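Local coordinates for protein laminin subunit ALPHA-1 (Mus musculus, PDB 2JD4) that forms the LG4-5 domain pair of a basement membrane laminin, binds magnesium ions in this structure and probably takes part in anchoring laminin at cell surfaces, at residues K43-Q48 with L59-A64; T73-E78 with H82-L87; K116-V121 with S126-V131. The protein carries 4 engineered substitutions. All coordinates share one frame; numbering follows the deposited sequence.

In the fold
All three contacts belong to one laminin G domain, a sandwich of two antiparallel sheets. Contact 1 bridges the sheets in the buried core by side-chain packing, with no hydrogen bond between its segments. Contacts 2 and 3 are hairpins, one in each sheet. Contact 2 is mostly buried and has four backbone bonds. Contact 3 is partly exposed, and a serine hydroxyl takes one place. Strand 58-64 of contact 1 borders strand 71-77 of contact 2. Strand 44-53 shares a sheet with contact 3, with strand 106-113 between. Between contacts 2 and 3, Phe-85 packs on Ala-117, and Phe-83 and Leu-74 on Met-119. Leu-87 packs on Val-131 and gives its carbonyl oxygen to the magnesium ion.

Contact 1 (K43-Q48 with L59-A64)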
ATOM      1  N   LYS A  43      23.054   9.114  25.406  1.00 28.89           N
ATOM      2  CA  LYS A  43      24.293   9.446  24.715  1.00 29.49           C
ATOM      3  C   LYS A  43      24.590   8.532  23.537  1.00 29.93           C
ATOM      4  O   LYS A  43      25.583   8.716  22.838  1.00 29.81           O
ATOM      5  CB  LYS A  43      25.466   9.395  25.701  1.00 34.78           C
ATOM      6  CG  LYS A  43      25.526  10.563  26.677  1.00 37.71           C
ATOM      7  CD  LYS A  43      25.898  11.854  25.956  1.00 45.13           C
ATOM      8  CE  LYS A  43      26.003  13.026  26.921  1.00 48.62           C
ATOM      9  NZ  LYS A  43      27.051  12.801  27.950  1.00 51.92           N
ATOM     10  N   ARG A  44      23.732   7.546  23.308  1.00 31.00           N
ATOM     11  CA  ARG A  44      23.964   6.621  22.209  1.00 30.53           C
ATOM     12  C   ARG A  44      22.704   5.877  21.791  1.00 28.53           C
ATOM     13  O   ARG A  44      21.997   5.310  22.626  1.00 26.02           O
ATOM     14  CB  ARG A  44      25.054   5.620  22.608  1.00 36.01           C
ATOM     15  CG  ARG A  44      25.353   4.544  21.577  1.00 40.32           C
ATOM     16  CD  ARG A  44      26.596   3.756  21.965  1.00 48.73           C
ATOM     17  NE  ARG A  44      26.457   3.084  23.256  1.00 53.52           N
ATOM     18  CZ  ARG A  44      25.689   2.020  23.468  1.00 57.98           C
ATOM     19  NH1 ARG A  44      24.984   1.502  22.470  1.00 61.32           N
ATOM     20  NH2 ARG A  44      25.626   1.470  24.674  1.00 57.09           N
ATOM     21  N   LEU A  45      22.424   5.900  20.491  1.00 28.96           N
ATOM     22  CA  LEU A  45      21.264   5.207  19.939  1.00 26.33           C
ATOM     23  C   LEU A  45      21.685   4.458  18.685  1.00 26.34           C
ATOM     24  O   LEU A  45      21.911   5.064  17.638  1.00 27.14           O
ATOM     25  CB  LEU A  45      20.146   6.200  19.591  1.00 25.84           C
ATOM     26  CG  LEU A  45      18.907   5.611  18.895  1.00 26.52           C
ATOM     27  CD1 LEU A  45      18.159   4.686  19.850  1.00 21.59           C
ATOM     28  CD2 LEU A  45      17.993   6.736  18.416  1.00 24.36           C
ATOM     29  N   GLN A  46      21.819   3.140  18.800  1.00 26.34           N
ATOM     30  CA  GLN A  46      22.190   2.318  17.657  1.00 25.43           C
ATOM     31  C   GLN A  46      21.077   1.320  17.395  1.00 25.45           C
ATOM     32  O   GLN A  46      20.771   0.479  18.242  1.00 22.78           O
ATOM     33  CB  GLN A  46      23.489   1.546  17.902  1.00 26.69           C
ATOM     34  CG  GLN A  46      23.841   0.613  16.735  1.00 34.76           C
ATOM     35  CD  GLN A  46      25.004  -0.328  17.035  1.00 42.15           C
ATOM     36  OE1 GLN A  46      26.152   0.103  17.183  1.00 46.77           O
ATOM     37  NE2 GLN A  46      24.707  -1.621  17.130  1.00 38.79           N
ATOM     38  N   VAL A  47      20.474   1.420  16.220  1.00 24.32           N
ATOM     39  CA  VAL A  47      19.394   0.522  15.851  1.00 23.01           C
ATOM     40  C   VAL A  47      19.779  -0.289  14.621  1.00 25.45           C
ATOM     41  O   VAL A  47      20.292   0.250  13.634  1.00 26.19           O
ATOM     42  CB  VAL A  47      18.099   1.302  15.543  1.00 25.43           C
ATOM     43  CG1 VAL A  47      16.971   0.333  15.196  1.00 23.96           C
ATOM     44  CG2 VAL A  47      17.708   2.166  16.739  1.00 28.59           C
ATOM     45  N   GLN A  48      19.546  -1.592  14.688  1.00 20.37           N
ATOM     46  CA  GLN A  48      19.843  -2.467  13.568  1.00 21.55           C
ATOM     47  C   GLN A  48      18.597  -3.302  13.302  1.00 20.10           C
ATOM     48  O   GLN A  48      17.995  -3.842  14.231  1.00 17.75           O
ATOM     49  CB  GLN A  48      21.032  -3.375  13.895  1.00 22.38           C
ATOM     50  CG  GLN A  48      21.589  -4.113  12.697  1.00 31.71           C
ATOM     51  CD  GLN A  48      22.797  -4.963  13.053  1.00 38.62           C
ATOM     52  OE1 GLN A  48      23.722  -4.495  13.722  1.00 41.75           O
ATOM     53  NE2 GLN A  48      22.797  -6.215  12.604  1.00 38.44           N
ATOM     54  N   LEU A  59       7.068   5.449   7.538  1.00 14.13           N
ATOM     55  CA  LEU A  59       7.811   5.576   8.794  1.00 15.81           C
ATOM     56  C   LEU A  59       8.221   4.180   9.272  1.00 17.19           C
ATOM     57  O   LEU A  59       7.383   3.288   9.367  1.00 14.22           O
ATOM     58  CB  LEU A  59       6.942   6.279   9.852  1.00 14.49           C
ATOM     59  CG  LEU A  59       7.580   6.553  11.223  1.00 24.12           C
ATOM     60  CD1 LEU A  59       6.933   7.770  11.877  1.00 19.10           C
ATOM     61  CD2 LEU A  59       7.439   5.323  12.114  1.00 20.25           C
ATOM     62  N   ILE A  60       9.508   3.996   9.568  1.00 15.46           N
ATOM     63  CA  ILE A  60      10.017   2.697  10.005  1.00 15.42           C
ATOM     64  C   ILE A  60      10.089   2.582  11.535  1.00 19.52           C
ATOM     65  O   ILE A  60       9.686   1.557  12.097  1.00 17.49           O
ATOM     66  CB  ILE A  60      11.383   2.415   9.354  1.00 16.78           C
ATOM     67  CG1 ILE A  60      11.228   2.452   7.824  1.00 19.41           C
ATOM     68  CG2 ILE A  60      11.917   1.064   9.827  1.00 16.43           C
ATOM     69  CD1 ILE A  60      12.542   2.464   7.032  1.00 14.04           C
ATOM     70  N   TYR A  61      10.610   3.611  12.212  1.00 17.44           N
ATOM     71  CA  TYR A  61      10.617   3.626  13.681  1.00 16.63           C
ATOM     72  C   TYR A  61      10.628   5.052  14.215  1.00 19.64           C
ATOM     73  O   TYR A  61      11.086   5.980  13.536  1.00 16.61           O
ATOM     74  CB  TYR A  61      11.782   2.809  14.279  1.00 16.07           C
ATOM     75  CG  TYR A  61      13.148   3.465  14.332  1.00 19.07           C
ATOM     76  CD1 TYR A  61      13.401   4.546  15.178  1.00 22.19           C
ATOM     77  CD2 TYR A  61      14.206   2.961  13.580  1.00 18.82           C
ATOM     78  CE1 TYR A  61      14.675   5.101  15.273  1.00 20.39           C
ATOM     79  CE2 TYR A  61      15.483   3.512  13.666  1.00 22.12           C
ATOM     80  CZ  TYR A  61      15.707   4.582  14.518  1.00 19.43           C
ATOM     81  OH  TYR A  61      16.969   5.124  14.610  1.00 21.61           O
ATOM     82  N   TYR A  62      10.117   5.213  15.433  1.00 16.15           N
ATOM     83  CA  TYR A  62      10.031   6.515  16.078  1.00 20.32           C
ATOM     84  C   TYR A  62      10.095   6.405  17.606  1.00 22.07           C
ATOM     85  O   TYR A  62       9.516   5.490  18.197  1.00 21.87           O
ATOM     86  CB  TYR A  62       8.714   7.176  15.660  1.00 17.30           C
ATOM     87  CG  TYR A  62       8.356   8.469  16.356  1.00 23.63           C
ATOM     88  CD1 TYR A  62       8.915   9.686  15.956  1.00 21.68           C
ATOM     89  CD2 TYR A  62       7.422   8.483  17.389  1.00 24.45           C
ATOM     90  CE1 TYR A  62       8.544  10.877  16.568  1.00 20.43           C
ATOM     91  CE2 TYR A  62       7.047   9.670  18.011  1.00 23.79           C
ATOM     92  CZ  TYR A  62       7.609  10.861  17.595  1.00 21.36           C
ATOM     93  OH  TYR A  62       7.233  12.034  18.205  1.00 25.63           O
ATOM     94  N   VAL A  63      10.820   7.333  18.227  1.00 19.27           N
ATOM     95  CA  VAL A  63      10.935   7.419  19.685  1.00 19.11           C
ATOM     96  C   VAL A  63      10.906   8.909  19.998  1.00 22.58           C
ATOM     97  O   VAL A  63      11.427   9.717  19.226  1.00 20.68           O
ATOM     98  CB  VAL A  63      12.253   6.812  20.236  1.00 21.60           C
ATOM     99  CG1 VAL A  63      12.235   5.302  20.085  1.00 22.50           C
ATOM    100  CG2 VAL A  63      13.453   7.416  19.529  1.00 24.93           C
ATOM    101  N   ALA A  64      10.287   9.286  21.111  1.00 21.48           N
ATOM    102  CA  ALA A  64      10.206  10.701  21.440  1.00 21.78           C
ATOM    103  C   ALA A  64       9.852  10.982  22.883  1.00 24.67           C
ATOM    104  O   ALA A  64       9.296  10.134  23.594  1.00 24.70           O
ATOM    105  CB  ALA A  64       9.192  11.383  20.532  1.00 26.39           C
TER
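Val-47 meets the phenol ring of Tyr-61 obliquely, with both of its methyl groups. CG1 of Val-47 lies 3.8 Å from CE2 of Tyr-61. CG2 of Val-47 reaches the far end of the ring, 3.7 Å from OH of Tyr-61. The same hydroxyl is approached more loosely by Leu-45, whose CD2 stands 4.3 Å from OH of Tyr-61. Leu-74 and Phe-83, from the two strands beyond Tyr-61 in its own sheet, also pack on the tyrosine side chain.

The side chains of Val-47 and Tyr-61 run antiparallel alongside each other. In Tyr-61, CG sits between the backbone N and the carbonyl carbon (chi1 81°), and the ring extends across to strand 44-53. The CA atoms of Val-47 and Tyr-61 are 9.6 Å apart, so the two segments meet through side chains and not backbones. No hydrogen bond joins the two segments. The buried hydroxyl of Tyr-61 is instead hydrogen-bonded to OG1 of Thr-110, on the strand beside 44-53. One ring thus combines apolar packing with a polar tie to the facing sheet. With an alanine in place of Tyr-61, the Val-47 methyls would probably face a gap and the Thr-110 hydroxyl would lose its phenol mate.

Leu-74 pairs with both Ile-60 and Tyr-61, which makes a classic beta bulge at the base of the ring. Packing of this kind, between the two sheets of a beta sandwich, is the core of the concanavalin-like laminin G fold.

Contact 2 (T73-E78 with H82-L87); sequences TLQLQE and HFMFDL. With MG (magnesium ion), chain C.
Thr-73 and Met-84 run alongside each other in the same direction, with CG2 of Thr-73 3.7 Å from CG of Met-84. Gln-75 and His-82 share this face of the sheet. Further along, Gln-77 and His-82 cross obliquely, their amide and ring planes 51° apart. CB of Gln-77 comes 3.7 Å from CD2 of His-82. The imidazole ND1 is hydrogen-bonded to OG of Ser-95. NE2 of Gln-75 is hydrogen-bonded to the backbone O of Ile-161. OE1 of Gln-75 accepts a water hydrogen bond, and the same water makes a weak bond to O of His-82.

Leu-74 and Phe-83 occupy the other face. CG of Phe-83 is anti to the backbone N (chi1 168°), and the ring turns its edge to the backbone: CD1 of Phe-83 is 3.5 Å from O of Thr-73. Two reciprocal pairs of backbone hydrogen bonds, Thr-73 with Met-84 and Gln-75 with His-82, hold the hairpin.

Past the strand end, O of Leu-87 binds magnesium at 2.3 Å, with Asp-70, Thr-137, Asp-139 and two waters. Strand 58-64 flanks the hairpin on one side and strand 91-95 on the other. Met-119 of the opposite sheet packs on Leu-74 and Phe-83.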
ATOM      1  N   THR A  73      13.940   9.349  14.529  1.00 19.27           N
ATOM      2  CA  THR A  73      13.111   8.601  13.590  1.00 17.61           C
ATOM      3  C   THR A  73      13.864   8.167  12.334  1.00 18.28           C
ATOM      4  O   THR A  73      14.891   8.752  11.967  1.00 17.01           O
ATOM      5  CB  THR A  73      11.874   9.444  13.171  1.00 20.32           C
ATOM      6  OG1 THR A  73      11.045   8.689  12.281  1.00 18.92           O
ATOM      7  CG2 THR A  73      12.313  10.729  12.475  1.00 19.38           C
ATOM      8  N   LEU A  74      13.364   7.104  11.706  1.00 15.67           N
ATOM      9  CA  LEU A  74      13.917   6.572  10.465  1.00 16.31           C
ATOM     10  C   LEU A  74      12.717   6.468   9.530  1.00 19.31           C
ATOM     11  O   LEU A  74      11.743   5.767   9.830  1.00 18.68           O
ATOM     12  CB  LEU A  74      14.538   5.184  10.672  1.00 16.44           C
ATOM     13  CG  LEU A  74      15.018   4.485   9.388  1.00 15.07           C
ATOM     14  CD1 LEU A  74      16.210   5.238   8.808  1.00 19.89           C
ATOM     15  CD2 LEU A  74      15.406   3.041   9.670  1.00 13.48           C
ATOM     16  N   GLN A  75      12.783   7.180   8.409  1.00 19.91           N
ATOM     17  CA  GLN A  75      11.694   7.196   7.433  1.00 17.08           C
ATOM     18  C   GLN A  75      12.205   6.914   6.029  1.00 18.70           C
ATOM     19  O   GLN A  75      13.366   7.177   5.715  1.00 20.36           O
ATOM     20  CB  GLN A  75      11.006   8.569   7.441  1.00 18.49           C
ATOM     21  CG  GLN A  75      10.370   8.955   8.763  1.00 16.59           C
ATOM     22  CD  GLN A  75      10.176  10.463   8.900  1.00 22.77           C
ATOM     23  OE1 GLN A  75      11.138  11.223   8.831  1.00 22.23           O
ATOM     24  NE2 GLN A  75       8.934  10.895   9.098  1.00 20.43           N
ATOM     25  N   LEU A  76      11.334   6.364   5.190  1.00 21.14           N
ATOM     26  CA  LEU A  76      11.682   6.083   3.806  1.00 18.48           C
ATOM     27  C   LEU A  76      10.974   7.151   2.982  1.00 20.26           C
ATOM     28  O   LEU A  76       9.821   7.480   3.255  1.00 19.81           O
ATOM     29  CB  LEU A  76      11.176   4.708   3.378  1.00 18.43           C
ATOM     30  CG  LEU A  76      11.623   4.273   1.978  1.00 19.63           C
ATOM     31  CD1 LEU A  76      13.112   3.901   2.019  1.00 17.40           C
ATOM     32  CD2 LEU A  76      10.790   3.079   1.512  1.00 23.07           C
ATOM     33  N   GLN A  77      11.666   7.693   1.985  1.00 19.48           N
ATOM     34  CA  GLN A  77      11.090   8.722   1.124  1.00 22.47           C
ATOM     35  C   GLN A  77      11.683   8.604  -0.272  1.00 23.25           C
ATOM     36  O   GLN A  77      12.907   8.582  -0.443  1.00 23.51           O
ATOM     37  CB  GLN A  77      11.367  10.114   1.689  1.00 23.99           C
ATOM     38  CG  GLN A  77      10.823  11.241   0.820  1.00 29.44           C
ATOM     39  CD  GLN A  77      11.123  12.616   1.386  1.00 35.75           C
ATOM     40  OE1 GLN A  77      10.467  13.074   2.319  1.00 35.13           O
ATOM     41  NE2 GLN A  77      12.130  13.277   0.827  1.00 41.31           N
ATOM     42  N   GLU A  78      10.807   8.524  -1.269  1.00 23.15           N
ATOM     43  CA  GLU A  78      11.238   8.376  -2.652  1.00 24.24           C
ATOM     44  C   GLU A  78      12.161   7.171  -2.773  1.00 22.48           C
ATOM     45  O   GLU A  78      13.139   7.190  -3.519  1.00 21.62           O
ATOM     46  CB  GLU A  78      11.945   9.648  -3.141  1.00 28.94           C
ATOM     47  CG  GLU A  78      11.045  10.887  -3.141  1.00 37.22           C
ATOM     48  CD  GLU A  78      11.751  12.137  -3.659  1.00 43.47           C
ATOM     49  OE1 GLU A  78      12.816  12.498  -3.113  1.00 47.31           O
ATOM     50  OE2 GLU A  78      11.234  12.762  -4.608  1.00 46.00           O
ATOM     51  N   HIS A  82      16.178   8.077   5.391  1.00 19.62           N
ATOM     52  CA  HIS A  82      16.516   9.323   6.084  1.00 24.18           C
ATOM     53  C   HIS A  82      16.431   9.090   7.598  1.00 23.50           C
ATOM     54  O   HIS A  82      15.405   8.635   8.102  1.00 21.46           O
ATOM     55  CB  HIS A  82      15.538  10.438   5.685  1.00 25.23           C
ATOM     56  CG  HIS A  82      15.532  10.736   4.219  1.00 30.11           C
ATOM     57  ND1 HIS A  82      16.445  11.582   3.627  1.00 32.50           N
ATOM     58  CD2 HIS A  82      14.746  10.273   3.218  1.00 32.01           C
ATOM     59  CE1 HIS A  82      16.223  11.627   2.325  1.00 34.79           C
ATOM     60  NE2 HIS A  82      15.197  10.841   2.051  1.00 33.87           N
ATOM     61  N   PHE A  83      17.515   9.408   8.305  1.00 21.12           N
ATOM     62  CA  PHE A  83      17.610   9.247   9.758  1.00 20.12           C
ATOM     63  C   PHE A  83      17.801  10.621  10.392  1.00 21.65           C
ATOM     64  O   PHE A  83      18.741  11.336  10.044  1.00 20.66           O
ATOM     65  CB  PHE A  83      18.811   8.335  10.091  1.00 18.40           C
ATOM     66  CG  PHE A  83      19.208   8.315  11.553  1.00 17.58           C
ATOM     67  CD1 PHE A  83      18.257   8.151  12.559  1.00 16.33           C
ATOM     68  CD2 PHE A  83      20.554   8.404  11.917  1.00 16.13           C
ATOM     69  CE1 PHE A  83      18.643   8.071  13.915  1.00 19.31           C
ATOM     70  CE2 PHE A  83      20.945   8.326  13.258  1.00 16.12           C
ATOM     71  CZ  PHE A  83      19.990   8.158  14.260  1.00 16.43           C
ATOM     72  N   MET A  84      16.914  10.998  11.308  1.00 21.65           N
ATOM     73  CA  MET A  84      17.048  12.295  11.969  1.00 23.30           C
ATOM     74  C   MET A  84      16.600  12.273  13.428  1.00 22.97           C
ATOM     75  O   MET A  84      15.745  11.474  13.830  1.00 19.08           O
ATOM     76  CB  MET A  84      16.264  13.372  11.203  1.00 25.13           C
ATOM     77  CG  MET A  84      14.756  13.331  11.383  1.00 28.60           C
ATOM     78  SD  MET A  84      13.941  14.732  10.548  1.00 33.35           S
ATOM     79  CE  MET A  84      13.972  14.174   8.845  1.00 36.38           C
ATOM     80  N   PHE A  85      17.186  13.161  14.220  1.00 20.69           N
ATOM     81  CA  PHE A  85      16.861  13.264  15.639  1.00 22.54           C
ATOM     82  C   PHE A  85      17.125  14.684  16.126  1.00 24.43           C
ATOM     83  O   PHE A  85      17.839  15.445  15.475  1.00 23.03           O
ATOM     84  CB  PHE A  85      17.707  12.267  16.448  1.00 21.70           C
ATOM     85  CG  PHE A  85      19.193  12.437  16.263  1.00 21.22           C
ATOM     86  CD1 PHE A  85      19.906  13.360  17.023  1.00 22.50           C
ATOM     87  CD2 PHE A  85      19.874  11.690  15.309  1.00 22.09           C
ATOM     88  CE1 PHE A  85      21.286  13.536  16.832  1.00 20.19           C
ATOM     89  CE2 PHE A  85      21.248  11.858  15.111  1.00 20.34           C
ATOM     90  CZ  PHE A  85      21.952  12.785  15.875  1.00 21.93           C
ATOM     91  N   ASP A  86      16.537  15.031  17.264  1.00 24.72           N
ATOM     92  CA  ASP A  86      16.711  16.354  17.866  1.00 25.51           C
ATOM     93  C   ASP A  86      16.919  16.110  19.355  1.00 25.17           C
ATOM     94  O   ASP A  86      16.066  15.510  20.011  1.00 27.03           O
ATOM     95  CB  ASP A  86      15.454  17.208  17.664  1.00 26.39           C
ATOM     96  CG  ASP A  86      15.692  18.692  17.938  1.00 29.04           C
ATOM     97  OD1 ASP A  86      16.455  19.022  18.870  1.00 24.96           O
ATOM     98  OD2 ASP A  86      15.096  19.529  17.225  1.00 25.57           O
ATOM     99  N   LEU A  87      18.047  16.574  19.883  1.00 24.26           N
ATOM    100  CA  LEU A  87      18.361  16.392  21.294  1.00 26.76           C
ATOM    101  C   LEU A  87      17.747  17.472  22.186  1.00 29.84           C
ATOM    102  O   LEU A  87      17.984  17.495  23.396  1.00 30.68           O
ATOM    103  CB  LEU A  87      19.879  16.370  21.491  1.00 26.65           C
ATOM    104  CG  LEU A  87      20.678  15.430  20.582  1.00 23.43           C
ATOM    105  CD1 LEU A  87      22.152  15.505  20.951  1.00 26.47           C
ATOM    106  CD2 LEU A  87      20.177  13.990  20.728  1.00 25.88           C
TER
HETATM  107 MG    MG C4061      17.647  16.316  25.319  1.00 30.82          MG
HETATM  108  O   HOH W   1      13.988  11.028   8.962  1.00 36.18           O
HETATM  109  O   HOH W   2      15.990  17.875  25.873  1.00 31.57           O
HETATM  110  O   HOH W   3      19.310  17.484  26.269  1.00 27.12           O

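Contact 3 (K116-V121 with S126-V131)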
ATOM      1  N   LYS A 116      28.561  12.463  16.859  1.00 31.19           N
ATOM      2  CA  LYS A 116      28.454  12.085  15.454  1.00 30.63           C
ATOM      3  C   LYS A 116      27.212  11.229  15.198  1.00 28.88           C
ATOM      4  O   LYS A 116      26.583  10.730  16.130  1.00 27.01           O
ATOM      5  CB  LYS A 116      29.706  11.312  15.020  1.00 34.65           C
ATOM      6  CG  LYS A 116      30.976  12.156  14.870  1.00 40.89           C
ATOM      7  CD  LYS A 116      31.447  12.756  16.195  1.00 44.38           C
ATOM      8  CE  LYS A 116      31.876  11.684  17.188  1.00 46.53           C
ATOM      9  NZ  LYS A 116      32.256  12.245  18.518  1.00 38.98           N
ATOM     10  N   ALA A 117      26.861  11.074  13.926  1.00 30.32           N
ATOM     11  CA  ALA A 117      25.710  10.269  13.527  1.00 29.28           C
ATOM     12  C   ALA A 117      25.955   9.755  12.114  1.00 30.37           C
ATOM     13  O   ALA A 117      26.533  10.461  11.288  1.00 31.33           O
ATOM     14  CB  ALA A 117      24.439  11.108  13.571  1.00 25.75           C
ATOM     15  N   PHE A 118      25.535   8.523  11.838  1.00 28.29           N
ATOM     16  CA  PHE A 118      25.721   7.947  10.509  1.00 28.46           C
ATOM     17  C   PHE A 118      24.765   6.782  10.234  1.00 25.14           C
ATOM     18  O   PHE A 118      24.083   6.303  11.137  1.00 21.07           O
ATOM     19  CB  PHE A 118      27.181   7.511  10.324  1.00 31.16           C
ATOM     20  CG  PHE A 118      27.633   6.445  11.283  1.00 32.55           C
ATOM     21  CD1 PHE A 118      27.593   5.102  10.920  1.00 35.14           C
ATOM     22  CD2 PHE A 118      28.094   6.783  12.551  1.00 31.32           C
ATOM     23  CE1 PHE A 118      28.008   4.109  11.810  1.00 37.07           C
ATOM     24  CE2 PHE A 118      28.509   5.799  13.448  1.00 32.16           C
ATOM     25  CZ  PHE A 118      28.466   4.463  13.078  1.00 35.86           C
ATOM     26  N   MET A 119      24.715   6.343   8.980  1.00 24.92           N
ATOM     27  CA  MET A 119      23.829   5.250   8.580  1.00 28.46           C
ATOM     28  C   MET A 119      24.566   4.189   7.788  1.00 27.88           C
ATOM     29  O   MET A 119      25.550   4.479   7.111  1.00 32.46           O
ATOM     30  CB  MET A 119      22.698   5.768   7.699  1.00 29.11           C
ATOM     31  CG  MET A 119      21.886   6.895   8.271  1.00 31.24           C
ATOM     32  SD  MET A 119      20.644   7.373   7.060  1.00 37.79           S
ATOM     33  CE  MET A 119      19.608   5.868   7.106  1.00 23.66           C
ATOM     34  N   THR A 120      24.063   2.962   7.851  1.00 27.15           N
ATOM     35  CA  THR A 120      24.664   1.852   7.123  1.00 25.90           C
ATOM     36  C   THR A 120      23.571   0.994   6.497  1.00 24.82           C
ATOM     37  O   THR A 120      22.572   0.684   7.145  1.00 26.38           O
ATOM     38  CB  THR A 120      25.506   0.950   8.058  1.00 23.85           C
ATOM     39  OG1 THR A 120      26.438   1.754   8.795  1.00 28.40           O
ATOM     40  CG2 THR A 120      26.269  -0.085   7.249  1.00 21.76           C
ATOM     41  N   VAL A 121      23.750   0.633   5.232  1.00 23.66           N
ATOM     42  CA  VAL A 121      22.796  -0.225   4.540  1.00 25.14           C
ATOM     43  C   VAL A 121      23.602  -1.318   3.858  1.00 24.54           C
ATOM     44  O   VAL A 121      24.487  -1.038   3.053  1.00 26.27           O
ATOM     45  CB  VAL A 121      21.960   0.545   3.483  1.00 25.03           C
ATOM     46  CG1 VAL A 121      21.029  -0.431   2.740  1.00 23.49           C
ATOM     47  CG2 VAL A 121      21.127   1.630   4.165  1.00 20.88           C
ATOM     48  N   SER A 126      27.764   5.333   5.472  1.00 36.71           N
ATOM     49  CA  SER A 126      27.743   6.690   4.929  1.00 35.38           C
ATOM     50  C   SER A 126      28.681   7.574   5.743  1.00 35.05           C
ATOM     51  O   SER A 126      29.030   7.243   6.871  1.00 32.45           O
ATOM     52  CB  SER A 126      26.338   7.278   5.018  1.00 34.59           C
ATOM     53  OG  SER A 126      26.027   7.602   6.365  1.00 35.96           O
ATOM     54  N   PRO A 127      29.110   8.711   5.178  1.00 35.70           N
ATOM     55  CA  PRO A 127      30.004   9.575   5.953  1.00 36.31           C
ATOM     56  C   PRO A 127      29.264  10.088   7.187  1.00 37.45           C
ATOM     57  O   PRO A 127      28.033  10.164   7.189  1.00 36.22           O
ATOM     58  CB  PRO A 127      30.342  10.688   4.962  1.00 35.96           C
ATOM     59  CG  PRO A 127      30.346   9.959   3.651  1.00 34.03           C
ATOM     60  CD  PRO A 127      29.088   9.115   3.761  1.00 38.31           C
ATOM     61  N   SER A 128      30.005  10.431   8.236  1.00 36.50           N
ATOM     62  CA  SER A 128      29.392  10.926   9.461  1.00 38.27           C
ATOM     63  C   SER A 128      28.968  12.387   9.382  1.00 38.11           C
ATOM     64  O   SER A 128      29.476  13.159   8.570  1.00 38.97           O
ATOM     65  CB  SER A 128      30.344  10.754  10.645  1.00 40.15           C
ATOM     66  OG  SER A 128      30.529   9.387  10.954  1.00 46.34           O
ATOM     67  N   VAL A 129      28.023  12.752  10.241  1.00 35.41           N
ATOM     68  CA  VAL A 129      27.525  14.113  10.323  1.00 36.42           C
ATOM     69  C   VAL A 129      27.715  14.556  11.768  1.00 36.39           C
ATOM     70  O   VAL A 129      27.623  13.741  12.691  1.00 34.82           O
ATOM     71  CB  VAL A 129      26.031  14.192   9.952  1.00 34.63           C
ATOM     72  CG1 VAL A 129      25.513  15.596  10.183  1.00 39.00           C
ATOM     73  CG2 VAL A 129      25.837  13.802   8.497  1.00 35.27           C
ATOM     74  N   THR A 130      27.990  15.842  11.964  1.00 32.98           N
ATOM     75  CA  THR A 130      28.201  16.377  13.302  1.00 33.15           C
ATOM     76  C   THR A 130      26.889  16.734  13.983  1.00 33.45           C
ATOM     77  O   THR A 130      26.048  17.423  13.409  1.00 36.47           O
ATOM     78  CB  THR A 130      29.110  17.633  13.257  1.00 34.74           C
ATOM     79  OG1 THR A 130      30.429  17.243  12.861  1.00 34.28           O
ATOM     80  CG2 THR A 130      29.173  18.312  14.621  1.00 35.05           C
ATOM     81  N   VAL A 131      26.719  16.259  15.210  1.00 31.32           N
ATOM     82  CA  VAL A 131      25.509  16.536  15.967  1.00 33.03           C
ATOM     83  C   VAL A 131      25.306  18.043  16.079  1.00 35.03           C
ATOM     84  O   VAL A 131      26.229  18.784  16.434  1.00 33.76           O
ATOM     85  CB  VAL A 131      25.577  15.900  17.373  1.00 31.55           C
ATOM     86  CG1 VAL A 131      24.405  16.363  18.225  1.00 29.30           C
ATOM     87  CG2 VAL A 131      25.551  14.381  17.241  1.00 30.93           C
TER
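Ser-126 turns its hydroxyl back over Met-119: OG lies between the backbone N and the carbonyl carbon (chi1 73°). There it accepts the N-H of Met-119, with 3.2 Å from N of Met-119 to OG of Ser-126 and an angle of 162° at the hydrogen. The backbone N of Ser-126 gives a second bond, 2.9 Å to O of Met-119. One serine thus takes up both backbone polar groups of Met-119, and its side chain stands in for a carbonyl. In Phe-118 a similar torsion (chi1 62°) puts the CD2 side of the ring by Ser-128, with CD2 of Phe-118 3.9 Å from OG of Ser-128. That hydroxyl meets the near side of the ring obliquely, while the far end points away.

The two segments are the arms of a beta hairpin in one sheet of the laminin G sandwich. Its second strand is broken around Ser-126 to Ser-128. Regular antiparallel pairing is found again at Ala-117 and Val-129. N of Val-129 bonds to O of Ala-117 at 2.9 Å, while the return bond from N of Ala-117 to O of Val-129 is weak. The same Val-129 oxygen is also met by a CA-H contact, 3.3 Å from CA of Lys-116.

The side facing the other sheet is largely apolar. Ala-117 packs on Val-94, and Met-119 on Leu-81 and Val-94. On the other face Lys-116 is exposed and Phe-118 partly so. At the open end of the hairpin, CG2 of Val-131 lies 3.6 Å from N of Lys-116. Val-131 also touches Leu-87, whose carbonyl oxygen binds the magnesium ion.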